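Local coordinates for cell division control protein 45 cdc45 putative (Entamoeba histolytica, PDB 6CC2) that probably serves, as a Cdc45-family cell division control protein, in eukaryotic DNA replication as a component of the CMG helicase, at residues 7-10 / 11-15; 38-41 / 42-46; 113-116 / 117-120. All coordinates share one frame; numbering follows the deposited sequence.

Interaction 1: 7-10 / 11-15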
ATOM      1  N   SER A   7     -16.300 -24.396   3.334  1.00 38.38           N
ATOM      2  CA  SER A   7     -17.215 -23.808   4.300  1.00 38.44           C
ATOM      3  C   SER A   7     -17.844 -22.507   3.822  1.00 38.43           C
ATOM      4  O   SER A   7     -18.634 -21.914   4.560  1.00 34.26           O
ATOM      5  CB  SER A   7     -16.482 -23.547   5.631  1.00 37.67           C
ATOM      6  OG  SER A   7     -15.923 -24.748   6.139  1.00 45.23           O
ATOM      7  N   PHE A   8     -17.516 -22.042   2.614  1.00 33.92           N
ATOM      8  CA  PHE A   8     -18.024 -20.747   2.172  1.00 29.22           C
ATOM      9  C   PHE A   8     -19.545 -20.765   2.042  1.00 30.25           C
ATOM     10  O   PHE A   8     -20.215 -19.770   2.344  1.00 31.36           O
ATOM     11  CB  PHE A   8     -17.397 -20.349   0.832  1.00 29.52           C
ATOM     12  CG  PHE A   8     -15.932 -19.998   0.901  1.00 30.37           C
ATOM     13  CD1 PHE A   8     -15.278 -19.857   2.108  1.00 31.42           C
ATOM     14  CD2 PHE A   8     -15.217 -19.803  -0.269  1.00 29.48           C
ATOM     15  CE1 PHE A   8     -13.926 -19.521   2.151  1.00 31.75           C
ATOM     16  CE2 PHE A   8     -13.866 -19.476  -0.240  1.00 28.79           C
ATOM     17  CZ  PHE A   8     -13.227 -19.341   0.977  1.00 30.30           C
ATOM     18  N   GLU A   9     -20.103 -21.878   1.570  1.00 32.43           N
ATOM     19  CA  GLU A   9     -21.553 -21.975   1.416  1.00 34.11           C
ATOM     20  C   GLU A   9     -22.253 -21.834   2.763  1.00 36.07           C
ATOM     21  O   GLU A   9     -23.199 -21.049   2.910  1.00 34.90           O
ATOM     22  CB  GLU A   9     -21.923 -23.295   0.743  1.00 40.45           C
ATOM     23  CG  GLU A   9     -23.392 -23.382   0.350  1.00 56.85           C
ATOM     24  CD  GLU A   9     -23.749 -24.709  -0.298  1.00 72.42           C
ATOM     25  OE1 GLU A   9     -22.834 -25.525  -0.537  1.00 74.28           O
ATOM     26  OE2 GLU A   9     -24.947 -24.932  -0.561  1.00 77.24           O
ATOM     27  N   GLU A  10     -21.791 -22.581   3.768  1.00 39.16           N
ATOM     28  CA  GLU A  10     -22.374 -22.470   5.100  1.00 39.44           C
ATOM     29  C   GLU A  10     -22.201 -21.062   5.659  1.00 33.21           C
ATOM     30  O   GLU A  10     -23.101 -20.523   6.314  1.00 35.49           O
ATOM     31  CB  GLU A  10     -21.736 -23.506   6.024  1.00 48.03           C
ATOM     32  CG  GLU A  10     -22.274 -23.492   7.448  1.00 67.45           C
ATOM     33  CD  GLU A  10     -21.592 -24.513   8.340  1.00 82.88           C
ATOM     34  OE1 GLU A  10     -20.879 -25.390   7.809  1.00 87.15           O
ATOM     35  OE2 GLU A  10     -21.768 -24.434   9.574  1.00 89.23           O
ATOM     36  N   LEU A  11     -21.045 -20.437   5.408  1.00 28.75           N
ATOM     37  CA  LEU A  11     -20.801 -19.091   5.904  1.00 31.69           C
ATOM     38  C   LEU A  11     -21.808 -18.109   5.329  1.00 33.52           C
ATOM     39  O   LEU A  11     -22.435 -17.338   6.067  1.00 31.60           O
ATOM     40  CB  LEU A  11     -19.370 -18.674   5.563  1.00 32.15           C
ATOM     41  CG  LEU A  11     -18.830 -17.403   6.226  1.00 31.76           C
ATOM     42  CD1 LEU A  11     -17.299 -17.390   6.219  1.00 29.87           C
ATOM     43  CD2 LEU A  11     -19.371 -16.151   5.553  1.00 32.10           C
ATOM     44  N   TYR A  12     -21.977 -18.121   4.006  1.00 32.64           N
ATOM     45  CA  TYR A  12     -22.842 -17.143   3.356  1.00 30.85           C
ATOM     46  C   TYR A  12     -24.319 -17.398   3.649  1.00 30.55           C
ATOM     47  O   TYR A  12     -25.092 -16.440   3.750  1.00 32.69           O
ATOM     48  CB  TYR A  12     -22.580 -17.151   1.839  1.00 35.00           C
ATOM     49  CG  TYR A  12     -22.900 -15.834   1.179  1.00 30.69           C
ATOM     50  CD1 TYR A  12     -24.185 -15.562   0.715  1.00 32.37           C
ATOM     51  CD2 TYR A  12     -21.934 -14.868   1.024  1.00 26.05           C
ATOM     52  CE1 TYR A  12     -24.480 -14.345   0.126  1.00 31.97           C
ATOM     53  CE2 TYR A  12     -22.217 -13.657   0.435  1.00 27.23           C
ATOM     54  CZ  TYR A  12     -23.490 -13.403  -0.011  1.00 29.82           C
ATOM     55  OH  TYR A  12     -23.770 -12.190  -0.606  1.00 33.17           O
ATOM     56  N   ASN A  13     -24.725 -18.661   3.760  1.00 30.03           N
ATOM     57  CA  ASN A  13     -26.084 -18.957   4.199  1.00 34.54           C
ATOM     58  C   ASN A  13     -26.359 -18.324   5.559  1.00 34.90           C
ATOM     59  O   ASN A  13     -27.473 -17.850   5.821  1.00 35.94           O
ATOM     60  CB  ASN A  13     -26.307 -20.465   4.262  1.00 38.04           C
ATOM     61  CG  ASN A  13     -26.539 -21.079   2.898  1.00 43.61           C
ATOM     62  OD1 ASN A  13     -26.873 -20.381   1.940  1.00 49.49           O
ATOM     63  ND2 ASN A  13     -26.388 -22.393   2.809  1.00 45.69           N
ATOM     64  N   GLY A  14     -25.355 -18.318   6.439  1.00 34.44           N
ATOM     65  CA  GLY A  14     -25.520 -17.670   7.731  1.00 33.82           C
ATOM     66  C   GLY A  14     -25.731 -16.177   7.594  1.00 32.19           C
ATOM     67  O   GLY A  14     -26.595 -15.598   8.257  1.00 35.58           O
ATOM     68  N   LEU A  15     -24.959 -15.537   6.712  1.00 27.91           N
ATOM     69  CA  LEU A  15     -25.162 -14.118   6.449  1.00 28.08           C
ATOM     70  C   LEU A  15     -26.572 -13.859   5.952  1.00 30.23           C
ATOM     71  O   LEU A  15     -27.273 -12.964   6.447  1.00 31.86           O
ATOM     72  CB  LEU A  15     -24.141 -13.632   5.418  1.00 26.52           C
ATOM     73  CG  LEU A  15     -22.668 -13.770   5.739  1.00 27.85           C
ATOM     74  CD1 LEU A  15     -21.871 -13.277   4.534  1.00 28.90           C
ATOM     75  CD2 LEU A  15     -22.268 -12.969   6.978  1.00 31.15           C
TER

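Interaction 2: 38-41 / 42-46. With EDO (1,2-ethanediol), chain J.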
ATOM      1  N   CYS A  38     -11.008  -5.830  -1.264  1.00 17.70           N
ATOM      2  CA  CYS A  38     -11.736  -6.891  -0.585  1.00 18.26           C
ATOM      3  C   CYS A  38     -13.125  -6.416  -0.179  1.00 19.22           C
ATOM      4  O   CYS A  38     -14.132  -7.068  -0.483  1.00 21.20           O
ATOM      5  CB  CYS A  38     -10.917  -7.370   0.618  1.00 20.50           C
ATOM      6  SG  CYS A  38     -11.675  -8.710   1.571  1.00 20.17           S
ATOM      7  N   TYR A  39     -13.200  -5.251   0.463  1.00 18.43           N
ATOM      8  CA  TYR A  39     -14.491  -4.669   0.792  1.00 19.70           C
ATOM      9  C   TYR A  39     -15.386  -4.558  -0.441  1.00 17.96           C
ATOM     10  O   TYR A  39     -16.571  -4.880  -0.391  1.00 20.34           O
ATOM     11  CB  TYR A  39     -14.311  -3.284   1.406  1.00 17.26           C
ATOM     12  CG  TYR A  39     -15.618  -2.657   1.805  1.00 18.78           C
ATOM     13  CD1 TYR A  39     -16.352  -1.900   0.888  1.00 20.68           C
ATOM     14  CD2 TYR A  39     -16.155  -2.848   3.057  1.00 22.52           C
ATOM     15  CE1 TYR A  39     -17.558  -1.348   1.219  1.00 21.21           C
ATOM     16  CE2 TYR A  39     -17.358  -2.296   3.396  1.00 23.80           C
ATOM     17  CZ  TYR A  39     -18.066  -1.553   2.475  1.00 23.29           C
ATOM     18  OH  TYR A  39     -19.293  -0.994   2.811  1.00 25.21           O
ATOM     19  N   LYS A  40     -14.839  -4.043  -1.546  1.00 19.38           N
ATOM     20  CA  LYS A  40     -15.633  -3.839  -2.760  1.00 17.44           C
ATOM     21  C   LYS A  40     -16.230  -5.150  -3.254  1.00 18.86           C
ATOM     22  O   LYS A  40     -17.438  -5.231  -3.546  1.00 20.25           O
ATOM     23  CB  LYS A  40     -14.740  -3.198  -3.846  1.00 19.10           C
ATOM     24  CG  LYS A  40     -15.395  -3.012  -5.209  1.00 21.05           C
ATOM     25  CD  LYS A  40     -16.584  -2.096  -5.134  1.00 22.01           C
ATOM     26  CE  LYS A  40     -17.175  -1.830  -6.505  1.00 25.58           C
ATOM     27  NZ  LYS A  40     -18.368  -0.911  -6.420  1.00 26.03           N
ATOM     28  N   ILE A  41     -15.406  -6.197  -3.325  1.00 19.32           N
ATOM     29  CA  ILE A  41     -15.874  -7.475  -3.860  1.00 20.50           C
ATOM     30  C   ILE A  41     -16.935  -8.089  -2.951  1.00 22.24           C
ATOM     31  O   ILE A  41     -17.972  -8.580  -3.414  1.00 23.41           O
ATOM     32  CB  ILE A  41     -14.667  -8.419  -4.072  1.00 20.55           C
ATOM     33  CG1 ILE A  41     -13.805  -7.879  -5.211  1.00 20.58           C
ATOM     34  CG2 ILE A  41     -15.136  -9.827  -4.386  1.00 22.85           C
ATOM     35  CD1 ILE A  41     -12.523  -8.684  -5.478  1.00 19.95           C
ATOM     36  N   LEU A  42     -16.685  -8.089  -1.634  1.00 20.05           N
ATOM     37  CA  LEU A  42     -17.715  -8.529  -0.704  1.00 20.01           C
ATOM     38  C   LEU A  42     -18.970  -7.682  -0.842  1.00 20.82           C
ATOM     39  O   LEU A  42     -20.102  -8.201  -0.807  1.00 22.83           O
ATOM     40  CB  LEU A  42     -17.204  -8.484   0.727  1.00 20.00           C
ATOM     41  CG  LEU A  42     -16.041  -9.432   1.033  1.00 22.04           C
ATOM     42  CD1 LEU A  42     -15.458  -9.067   2.404  1.00 22.61           C
ATOM     43  CD2 LEU A  42     -16.455 -10.884   0.983  1.00 26.63           C
ATOM     44  N   SER A  43     -18.807  -6.365  -0.969  1.00 23.87           N
ATOM     45  CA  SER A  43     -19.981  -5.504  -1.001  1.00 25.84           C
ATOM     46  C   SER A  43     -20.824  -5.747  -2.241  1.00 25.63           C
ATOM     47  O   SER A  43     -22.043  -5.581  -2.200  1.00 27.42           O
ATOM     48  CB  SER A  43     -19.563  -4.039  -0.909  1.00 27.00           C
ATOM     49  OG  SER A  43     -18.943  -3.629  -2.118  1.00 31.31           O
HETATM   50  N   MSE A  44     -20.214  -6.148  -3.346  1.00 25.70           N
HETATM   51  CA  MSE A  44     -20.961  -6.447  -4.560  1.00 27.99           C
HETATM   52  C   MSE A  44     -21.889  -7.643  -4.366  1.00 29.79           C
HETATM   53  O   MSE A  44     -23.029  -7.634  -4.826  1.00 30.41           O
HETATM   54  CB  MSE A  44     -20.011  -6.718  -5.726  1.00 27.07           C
HETATM   55  CG  MSE A  44     -19.223  -5.502  -6.134  1.00 28.53           C
HETATM   56 SE   MSE A  44     -17.694  -5.980  -7.230  1.00 31.13          SE
HETATM   57  CE  MSE A  44     -18.628  -6.422  -8.905  1.00 27.85           C
HETATM   58  N   MSE A  45     -21.373  -8.683  -3.714  1.00 27.56           N
HETATM   59  CA  MSE A  45     -22.174  -9.857  -3.384  1.00 27.88           C
HETATM   60  C   MSE A  45     -23.283  -9.473  -2.419  1.00 26.48           C
HETATM   61  O   MSE A  45     -24.434  -9.833  -2.619  1.00 28.29           O
HETATM   62  CB  MSE A  45     -21.293 -10.941  -2.771  1.00 28.69           C
HETATM   63  CG  MSE A  45     -20.333 -11.574  -3.763  1.00 34.16           C
HETATM   64 SE   MSE A  45     -19.423 -13.082  -2.955  1.00 35.35          SE
HETATM   65  CE  MSE A  45     -17.875 -12.124  -2.248  1.00 28.24           C
ATOM     66  N   PHE A  46     -22.917  -8.747  -1.357  1.00 25.70           N
ATOM     67  CA  PHE A  46     -23.909  -8.347  -0.362  1.00 26.53           C
ATOM     68  C   PHE A  46     -25.023  -7.516  -0.981  1.00 28.49           C
ATOM     69  O   PHE A  46     -26.207  -7.740  -0.682  1.00 31.96           O
ATOM     70  CB  PHE A  46     -23.237  -7.557   0.761  1.00 27.79           C
ATOM     71  CG  PHE A  46     -22.237  -8.333   1.564  1.00 27.24           C
ATOM     72  CD1 PHE A  46     -22.164  -9.716   1.487  1.00 24.53           C
ATOM     73  CD2 PHE A  46     -21.345  -7.665   2.396  1.00 26.38           C
ATOM     74  CE1 PHE A  46     -21.236 -10.413   2.233  1.00 21.25           C
ATOM     75  CE2 PHE A  46     -20.428  -8.369   3.146  1.00 24.37           C
ATOM     76  CZ  PHE A  46     -20.395  -9.746   3.071  1.00 21.91           C
TER
HETATM   77  C1  EDO J 609     -20.847   0.444  -0.252  1.00 47.90           C
HETATM   78  O1  EDO J 609     -20.903  -0.129   1.062  1.00 38.63           O
HETATM   79  C2  EDO J 609     -21.297  -0.595  -1.267  1.00 59.98           C
HETATM   80  O2  EDO J 609     -22.597  -1.087  -0.909  1.00 61.43           O
HETATM   81  O   HOH W   1     -20.200  -2.097  -4.534  1.00 35.06           O

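Interaction 3: 113-116 / 117-120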
ATOM      1  N   ASN A 113      -2.176 -15.801  14.358  1.00 24.68           N
ATOM      2  CA  ASN A 113      -2.026 -16.001  15.797  1.00 24.51           C
ATOM      3  C   ASN A 113      -2.578 -17.365  16.206  1.00 25.11           C
ATOM      4  O   ASN A 113      -3.682 -17.742  15.817  1.00 26.40           O
ATOM      5  CB  ASN A 113      -2.741 -14.884  16.560  1.00 24.71           C
ATOM      6  CG  ASN A 113      -2.737 -15.109  18.066  1.00 29.03           C
ATOM      7  OD1 ASN A 113      -3.588 -15.804  18.600  1.00 32.13           O
ATOM      8  ND2 ASN A 113      -1.768 -14.514  18.752  1.00 31.92           N
ATOM      9  N   LYS A 114      -1.806 -18.100  17.009  1.00 26.17           N
ATOM     10  CA  LYS A 114      -2.173 -19.476  17.334  1.00 26.77           C
ATOM     11  C   LYS A 114      -3.487 -19.544  18.096  1.00 29.89           C
ATOM     12  O   LYS A 114      -4.270 -20.490  17.917  1.00 32.63           O
ATOM     13  CB  LYS A 114      -1.049 -20.149  18.110  1.00 36.33           C
ATOM     14  CG  LYS A 114       0.127 -20.569  17.228  1.00 57.88           C
ATOM     15  CD  LYS A 114       1.347 -20.977  18.051  1.00 76.48           C
ATOM     16  CE  LYS A 114       1.070 -22.195  18.918  1.00 85.43           C
ATOM     17  NZ  LYS A 114       2.252 -22.556  19.750  1.00 88.70           N
ATOM     18  N   LEU A 115      -3.748 -18.573  18.973  1.00 32.25           N
ATOM     19  CA  LEU A 115      -5.004 -18.605  19.717  1.00 33.97           C
ATOM     20  C   LEU A 115      -6.180 -18.234  18.823  1.00 29.33           C
ATOM     21  O   LEU A 115      -7.304 -18.706  19.049  1.00 32.01           O
ATOM     22  CB  LEU A 115      -4.925 -17.685  20.931  1.00 39.28           C
ATOM     23  CG  LEU A 115      -3.895 -18.090  21.981  1.00 48.05           C
ATOM     24  CD1 LEU A 115      -3.847 -17.052  23.101  1.00 55.14           C
ATOM     25  CD2 LEU A 115      -4.177 -19.463  22.551  1.00 48.62           C
ATOM     26  N   ASN A 116      -5.938 -17.422  17.788  1.00 25.13           N
ATOM     27  CA  ASN A 116      -6.942 -17.216  16.745  1.00 25.71           C
ATOM     28  C   ASN A 116      -7.257 -18.527  16.031  1.00 29.47           C
ATOM     29  O   ASN A 116      -8.417 -18.813  15.716  1.00 32.75           O
ATOM     30  CB  ASN A 116      -6.458 -16.187  15.728  1.00 27.05           C
ATOM     31  CG  ASN A 116      -6.512 -14.738  16.249  1.00 28.15           C
ATOM     32  OD1 ASN A 116      -6.848 -14.472  17.405  1.00 27.61           O
ATOM     33  ND2 ASN A 116      -6.171 -13.807  15.382  1.00 25.49           N
ATOM     34  N   VAL A 117      -6.226 -19.335  15.761  1.00 27.74           N
ATOM     35  CA  VAL A 117      -6.423 -20.571  15.020  1.00 28.76           C
ATOM     36  C   VAL A 117      -7.234 -21.567  15.835  1.00 29.33           C
ATOM     37  O   VAL A 117      -8.088 -22.276  15.295  1.00 33.39           O
ATOM     38  CB  VAL A 117      -5.065 -21.171  14.603  1.00 34.34           C
ATOM     39  CG1 VAL A 117      -5.258 -22.517  13.936  1.00 35.41           C
ATOM     40  CG2 VAL A 117      -4.321 -20.227  13.677  1.00 35.09           C
ATOM     41  N   THR A 118      -6.963 -21.664  17.138  1.00 30.08           N
ATOM     42  CA  THR A 118      -7.632 -22.669  17.954  1.00 34.44           C
ATOM     43  C   THR A 118      -9.003 -22.223  18.457  1.00 35.64           C
ATOM     44  O   THR A 118      -9.754 -23.059  18.964  1.00 37.46           O
ATOM     45  CB  THR A 118      -6.754 -23.056  19.150  1.00 39.20           C
ATOM     46  OG1 THR A 118      -6.491 -21.903  19.949  1.00 39.81           O
ATOM     47  CG2 THR A 118      -5.440 -23.649  18.672  1.00 40.65           C
ATOM     48  N   ASN A 119      -9.350 -20.951  18.315  1.00 32.07           N
ATOM     49  CA  ASN A 119     -10.628 -20.438  18.786  1.00 31.74           C
ATOM     50  C   ASN A 119     -11.716 -20.780  17.775  1.00 33.31           C
ATOM     51  O   ASN A 119     -11.682 -20.307  16.631  1.00 32.84           O
ATOM     52  CB  ASN A 119     -10.535 -18.931  18.991  1.00 30.49           C
ATOM     53  CG  ASN A 119     -11.745 -18.358  19.712  1.00 32.93           C
ATOM     54  OD1 ASN A 119     -12.888 -18.730  19.432  1.00 35.67           O
ATOM     55  ND2 ASN A 119     -11.493 -17.465  20.659  1.00 34.56           N
ATOM     56  N   THR A 120     -12.696 -21.576  18.201  1.00 35.47           N
ATOM     57  CA  THR A 120     -13.770 -21.960  17.292  1.00 33.41           C
ATOM     58  C   THR A 120     -14.690 -20.802  16.930  1.00 33.85           C
ATOM     59  O   THR A 120     -15.505 -20.955  16.010  1.00 36.97           O
ATOM     60  CB  THR A 120     -14.602 -23.100  17.907  1.00 38.11           C
ATOM     61  OG1 THR A 120     -14.970 -22.755  19.247  1.00 38.97           O
ATOM     62  CG2 THR A 120     -13.811 -24.390  17.923  1.00 47.80           C
TER
HETATM   63  O   HOH W   2      -8.681 -17.221  21.344  1.00 29.83           O
HETATM   64  O   HOH W   3      -8.111 -20.098  21.418  1.00 44.50           O

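Interaction 1: 7-10 / 11-15
Glu-9 and Asn-13, one helical turn apart, run side by side and point the same way, a small example of how an amphipathic helix keeps its polar residues on one flank. The touch is between CG of Glu-9 and ND2 of Asn-13, 4.0 Å apart, so the aliphatic part of the glutamate lies alongside the amide. The carboxylate and amide planes are turned 68° against each other, and the two groups do not stack. Glu-9 is fully extended, with CG opposite its own backbone N (chi1 -171°), and this carries the carboxylate outward. Asn-13 instead folds back over the preceding turn: its CG lies 3.3 Å from Glu-9 O. That carbonyl is already engaged by the backbone, accepting from Asn-13 N at 3.0 Å, nearly along the C=O axis. The amide oxygen OD1 turns to Arg-16, further along the same helix.

Leu-11 takes another flank. Its CB rests against the carbonyls of the first turn, 3.5 Å from both Ser-7 O and Phe-8 O, while its branched end leads off to join Phe-8 in packing on Ile-125 of strand 122-125. At the root of the tyrosine side chain, CB of Tyr-12 lies 3.6 Å from Phe-8 O; the ring itself reaches Met-45 and Phe-46 of helix 33-48, and its hydroxyl bonds to Asp-49.

The backbone closes the first turns of helix 8-20 with bonds from Leu-11 N to Ser-7 O (3.0 Å) and from Tyr-12 N to Phe-8 O (2.9 Å). Between the two segments, side chains add van der Waals contact and main-chain bonding supplies the polar part; Phe-8, Leu-11, Tyr-12 and Leu-15 pack against neighbouring elements, while the carboxylates of Glu-9 and Glu-10 remain on the exposed side, where hydration probably favours their charged form.

Interaction 2: 38-41 / 42-46
Ser-43 places OG between its backbone N and carbonyl carbon (chi1 71°), and this turns the hydroxyl back to Lys-40 O, to which it donates at 2.6 Å. Lys-40 starts with CG opposite its backbone N but bends at chi2 (62°), which swings the aliphatic chain along the serine. One water then ties the two ends together, accepting from Lys-40 NZ and donating to Ser-43 OG. The ammonium also bonds to Ser-386, so the lysine tip has a protein partner as well as the water.

Lys-40 O is thus doubly gripped. Met-44 N donates to it at 2.9 Å, and both donors come from the same face of the carbonyl plane, the hydroxyl at the sharper C=O...O angle of 113°. CG of Met-44, a selenomethionine here, presses to 3.2 Å from the same oxygen.

Two contacts are purely apolar. SG of Cys-38 meets CD1 of Leu-42 at 3.9 Å. Ile-41 and selenomethionine Met-45 cross obliquely, the CG2 branch meeting the terminal CE at 4.2 Å. Tyr-39 makes a mixed contact: its ring passes Ser-43 CB, which lies 4.0 Å from CE1, and its OH shares a 2.5 Å hydrogen bond with O1 of a 1,2-ethanediol lying at the ring edge, in its plane. The diol, probably a crystallisation additive, is held further by Glu-47 and His-53.

Helix 33-48 is the crossover of the beta-alpha-beta unit that joins strands 24-29 and 53-57, neighbours in the parallel sheet. It lies against that sheet through Tyr-39 and Leu-42 on Leu-27 and Phe-46 on Ile-25, while helices 182-192, 199-213 and 374-385, the last including Phe-378 edge-to-face with Tyr-39, pack over its other sides, as in layered alpha/beta domains.

Interaction 3: 113-116 / 117-120
Main-chain hydrogen bonds make the short turn in which Val-117 N donates to Asn-113 O at 3.0 Å and Thr-118 N to Lys-114 O at 3.0 Å. Beyond them the pattern weakens: within this stretch Asn-119 N makes weak bonds to Leu-115 O and Asn-116 O.

Side-chain hydrogen bonds come next. Asn-113 is the N-cap, its OD1 accepting from Asn-116 N at 3.0 Å, in the carbonyl plane and on a lone pair, and more weakly from Leu-115 N. Buried Asn-116 turns its amide inward, where OD1 accepts from Val-91 N and ND2 gives weak bonds to carbonyls of the 86-89 loop. Helix 114-118 is a brief surface helix leading into strand 122-125 of the parallel sheet, with Asn-119 the first residue to leave helical geometry; OD1 of Asn-119 accepts from Asn-121 N.

Water bridges serve this end. Leu-115 O accepts from two waters; one accepts from Asn-119 ND2 at 2.9 Å, and the other lies 2.8 Å from Thr-118 OG1.

Van der Waals contacts are made mostly against backbone oxygens. CG2 of Val-117 is 3.3 Å from Asn-113 O, and CB of Asn-119 is 3.2 Å from Leu-115 O.

How the interactions relate
Interaction 2 is the buried member of the set, interaction 1 is partly buried and interaction 3 lies at the surface, and their chemistry changes accordingly. In 38-46 a serine, a lysine and a water operate among apolar ends; in 7-15 the charged and amide side chains (Glu-9, Glu-10, Asn-13) keep away from the apolar face; in 113-120 capping and hydration take over. Interactions 1 and 2 meet directly: Tyr-12 OH lies 3.2 Å from Met-45 O, a packing contact, and Leu-15 CD1 packs 3.7 Å from Phe-46 CE1, joining helices 8-20 and 33-48. Interaction 3 touches neither, its nearest atoms about 10 Å from interaction 1, yet both have side chains on strand 122-125.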